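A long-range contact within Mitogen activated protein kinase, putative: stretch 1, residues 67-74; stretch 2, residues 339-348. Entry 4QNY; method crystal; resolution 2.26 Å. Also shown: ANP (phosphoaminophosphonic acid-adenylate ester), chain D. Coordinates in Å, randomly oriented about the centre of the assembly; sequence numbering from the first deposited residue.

Stretch 1, residues 67-74: RILREIKL
Stretch 2, residues 339-348: DVKRAIYEES

Two helical segments, 67-74 and 339-348, pack side by side in one chain, at least 271 residues apart in sequence wherever they touch. Both belong to longer helices. They run nearly parallel, with 16° between their N-to-C directions and a closest axis approach of 10.0 Å. The backbones are helical, with phi near -65° and psi near -40° in 67-74; in 339-348 phi runs from -58° to -77° and psi from -24° to -43°. Backbone hydrogen bonds of the i+4 type include Lys 73 N to Leu 69 O at 3.1 Å and Ile 344 N to Val 340 O at 2.9 Å. Register is set by two CA pairs: Leu 69 CA to Ile 344 CA at 6.2 Å, and Lys 73 CA to Glu 347 CA at 7.5 Å.

Leu 69 is the centre of the contact. Its CA-to-CB bond points toward the other helix, and its t, p rotamer (172°, 62°) lays the isobutyl end against the adjacent residues Ala 343 and Ile 344; CD1 touches both. Leu 69 CD2 lies 3.8 Å from Ala 343 CB, and Leu 69 CD1 lies 3.9 Å from Ile 344 CG1. The CB of Leu 69 itself sits 4.0 Å from Val 340 CG1. Val 340 is t (176°) and points toward the partner. Ala 343 also points toward it, and its small side chain ends at the methyl that meets Leu 69.

Ile 344 starts sideways, but its m, t rotamer (-64°, 177°) extends the chain so that its end comes nearer. Ile 344 CD1 is 4.2 Å from Ile 68 CG2. Ile 68 is t, p (-159°, 68°). Its CB also leaves sideways, but its end leads away, so the branch methyl CG2 makes this approach.

Ile 72 points toward the second helix. Its chi1 is m (-84°), and its chi2 of 107° lies between wells. Ile 72 CG2 is 3.9 Å from Glu 347 CB. Glu 347 is m, m (-61°, -70°), with chi3 -29°. This bent chain carries its carboxylate beside Lys 73, and its methylenes contribute to the packing. Lys 73 leaves sideways with chi1 m (-80°) and the remaining chi angles t (-166°, 164°, -172°). Lys 73 CE is 3.4 Å from Glu 347 OE2. Lys 73 NZ is 4.5 Å from Glu 347 OE2, too far for a salt bridge, so the opposite charges are merely near each other. No hydrogen bond joins the segments; the contact buries 349 Å² in total.

Glu 71 makes no contact with the second segment. Its extended t, t side chain (-179°, 180°), with chi3 -15°, places Glu 71 OE1 3.0 Å from O2G of ANP.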

# COMPACT_ATOMS: atom_id res chain seq x y z
N ARG A 67 -5.24 6.68 -13.18
CA ARG A 67 -4.85 6.12 -11.90
C ARG A 67 -4.94 7.15 -10.78
O ARG A 67 -5.40 6.84 -9.68
CB ARG A 67 -3.42 5.56 -11.97
CG ARG A 67 -3.28 4.27 -12.75
CD ARG A 67 -1.86 3.75 -12.68
NE ARG A 67 -1.67 2.53 -13.46
CZ ARG A 67 -0.51 1.91 -13.60
NH1 ARG A 67 -0.43 0.80 -14.33
NH2 ARG A 67 0.58 2.39 -13.02
N ILE A 68 -4.51 8.37 -11.06
CA ILE A 68 -4.51 9.41 -10.04
C ILE A 68 -5.94 9.86 -9.75
O ILE A 68 -6.27 10.19 -8.61
CB ILE A 68 -3.62 10.62 -10.44
CG1 ILE A 68 -3.22 11.43 -9.21
CG2 ILE A 68 -4.29 11.50 -11.49
CD1 ILE A 68 -2.28 10.70 -8.27
N LEU A 69 -6.80 9.84 -10.77
CA LEU A 69 -8.20 10.22 -10.59
C LEU A 69 -8.90 9.24 -9.67
O LEU A 69 -9.67 9.64 -8.79
CB LEU A 69 -8.92 10.28 -11.94
CG LEU A 69 -10.43 10.49 -11.89
CD1 LEU A 69 -10.77 11.82 -11.25
CD2 LEU A 69 -11.04 10.38 -13.28
N ARG A 70 -8.63 7.96 -9.87
CA ARG A 70 -9.21 6.91 -9.04
C ARG A 70 -8.71 7.03 -7.60
O ARG A 70 -9.46 6.79 -6.65
CB ARG A 70 -8.87 5.53 -9.60
CG ARG A 70 -9.36 4.37 -8.75
CD ARG A 70 -8.95 3.03 -9.33
NE ARG A 70 -9.69 2.70 -10.55
CZ ARG A 70 -9.59 1.55 -11.20
NH1 ARG A 70 -8.79 0.60 -10.74
NH2 ARG A 70 -10.30 1.34 -12.30
N GLU A 71 -7.44 7.40 -7.44
CA GLU A 71 -6.84 7.53 -6.12
C GLU A 71 -7.51 8.62 -5.29
O GLU A 71 -7.80 8.43 -4.11
CB GLU A 71 -5.34 7.82 -6.24
CG GLU A 71 -4.62 7.94 -4.90
CD GLU A 71 -3.14 8.22 -5.05
OE1 GLU A 71 -2.61 8.05 -6.17
OE2 GLU A 71 -2.51 8.62 -4.05
N ILE A 72 -7.77 9.77 -5.91
CA ILE A 72 -8.47 10.86 -5.25
C ILE A 72 -9.89 10.46 -4.89
O ILE A 72 -10.37 10.74 -3.79
CB ILE A 72 -8.48 12.14 -6.12
CG1 ILE A 72 -7.19 12.93 -5.93
CG2 ILE A 72 -9.66 13.03 -5.76
CD1 ILE A 72 -6.26 12.86 -7.10
N LYS A 73 -10.56 9.79 -5.83
CA LYS A 73 -11.92 9.31 -5.60
C LYS A 73 -11.99 8.36 -4.41
O LYS A 73 -12.90 8.43 -3.60
CB LYS A 73 -12.47 8.62 -6.85
CG LYS A 73 -12.98 9.57 -7.92
CD LYS A 73 -13.80 8.83 -8.96
CE LYS A 73 -14.64 9.78 -9.79
NZ LYS A 73 -15.58 9.04 -10.69
N LEU A 74 -11.01 7.46 -4.32
CA LEU A 74 -10.95 6.50 -3.23
C LEU A 74 -10.68 7.17 -1.89
O LEU A 74 -11.29 6.82 -0.88
CB LEU A 74 -9.88 5.44 -3.51
CG LEU A 74 -10.24 4.41 -4.58
CD1 LEU A 74 -8.99 3.74 -5.10
CD2 LEU A 74 -11.21 3.38 -4.03
N ASP A 339 -10.49 14.84 -20.42
CA ASP A 339 -11.66 14.35 -19.70
C ASP A 339 -11.32 13.99 -18.26
O ASP A 339 -12.16 14.13 -17.37
CB ASP A 339 -12.24 13.13 -20.42
N VAL A 340 -10.09 13.54 -18.03
CA VAL A 340 -9.63 13.22 -16.69
C VAL A 340 -9.40 14.49 -15.88
O VAL A 340 -9.78 14.58 -14.72
CB VAL A 340 -8.34 12.38 -16.71
CG1 VAL A 340 -7.83 12.14 -15.30
CG2 VAL A 340 -8.58 11.06 -17.42
N LYS A 341 -8.77 15.48 -16.52
CA LYS A 341 -8.51 16.77 -15.87
C LYS A 341 -9.80 17.43 -15.40
O LYS A 341 -9.85 17.99 -14.30
CB LYS A 341 -7.76 17.71 -16.82
CG LYS A 341 -6.33 17.30 -17.11
CD LYS A 341 -5.63 18.35 -17.96
CE LYS A 341 -4.18 17.99 -18.21
NZ LYS A 341 -3.48 19.02 -19.03
N ARG A 342 -10.83 17.36 -16.22
CA ARG A 342 -12.13 17.93 -15.88
C ARG A 342 -12.75 17.20 -14.70
O ARG A 342 -13.41 17.80 -13.85
CB ARG A 342 -13.07 17.89 -17.09
N ALA A 343 -12.55 15.88 -14.65
CA ALA A 343 -13.08 15.06 -13.58
C ALA A 343 -12.38 15.35 -12.26
O ALA A 343 -12.98 15.27 -11.19
CB ALA A 343 -12.96 13.58 -13.93
N ILE A 344 -11.09 15.69 -12.34
CA ILE A 344 -10.31 16.00 -11.15
C ILE A 344 -10.77 17.32 -10.53
O ILE A 344 -10.86 17.44 -9.31
CB ILE A 344 -8.80 16.07 -11.47
CG1 ILE A 344 -8.29 14.70 -11.91
CG2 ILE A 344 -8.01 16.54 -10.26
CD1 ILE A 344 -6.83 14.69 -12.31
N TYR A 345 -11.07 18.31 -11.38
CA TYR A 345 -11.56 19.59 -10.88
C TYR A 345 -12.95 19.42 -10.26
O TYR A 345 -13.30 20.13 -9.31
CB TYR A 345 -11.60 20.65 -11.98
CG TYR A 345 -11.72 22.06 -11.45
CD1 TYR A 345 -10.59 22.86 -11.31
CD2 TYR A 345 -12.94 22.59 -11.07
CE1 TYR A 345 -10.68 24.14 -10.81
CE2 TYR A 345 -13.05 23.88 -10.57
CZ TYR A 345 -11.91 24.65 -10.44
OH TYR A 345 -12.00 25.93 -9.94
N GLU A 346 -13.73 18.49 -10.79
CA GLU A 346 -15.04 18.19 -10.24
C GLU A 346 -14.91 17.68 -8.81
O GLU A 346 -15.75 17.95 -7.96
CB GLU A 346 -15.77 17.17 -11.11
N GLU A 347 -13.83 16.93 -8.56
CA GLU A 347 -13.53 16.44 -7.22
C GLU A 347 -13.04 17.58 -6.33
O GLU A 347 -13.13 17.51 -5.10
CB GLU A 347 -12.49 15.32 -7.28
CG GLU A 347 -12.93 14.10 -8.07
CD GLU A 347 -14.02 13.31 -7.36
OE1 GLU A 347 -14.06 13.35 -6.11
OE2 GLU A 347 -14.83 12.66 -8.05
N SER A 348 -12.51 18.62 -6.96
CA SER A 348 -12.03 19.80 -6.23
C SER A 348 -13.19 20.68 -5.78
O SER A 348 -13.14 21.29 -4.71
CB SER A 348 -11.06 20.60 -7.11
OG SER A 348 -11.05 21.97 -6.73
PG ANP D . 1.74 7.34 -6.08
O1G ANP D . 2.17 8.77 -6.15
O2G ANP D . 0.21 7.28 -5.74
O3G ANP D . 1.98 6.66 -7.49
PB ANP D . 3.70 7.44 -4.04
O1B ANP D . 4.54 8.25 -4.97
O2B ANP D . 4.64 6.50 -3.22
N3B ANP D . 2.62 6.49 -4.90
PA ANP D . 2.66 8.06 -1.55
O1A ANP D . 2.97 6.65 -1.23
O2A ANP D . 1.20 8.43 -1.27
O3A ANP D . 2.92 8.40 -3.09
O5' ANP D . 3.64 8.98 -0.71
C5' ANP D . 5.07 8.75 -0.68
C4' ANP D . 5.56 8.90 0.74
O4' ANP D . 5.11 10.15 1.29
C3' ANP D . 5.06 7.85 1.72
O3' ANP D . 5.86 6.67 1.66
C2' ANP D . 5.21 8.57 3.06
O2' ANP D . 6.53 8.46 3.58
C1' ANP D . 4.90 10.02 2.68
N9 ANP D . 3.53 10.43 2.98
C8 ANP D . 2.43 10.30 2.18
N7 ANP D . 1.32 10.75 2.71
C5 ANP D . 1.72 11.22 3.95
C6 ANP D . 1.01 11.82 5.01
N6 ANP D . -0.30 12.07 4.98
N1 ANP D . 1.71 12.17 6.12
C2 ANP D . 3.02 11.92 6.15
N3 ANP D . 3.80 11.36 5.22
C4 ANP D . 3.08 11.03 4.14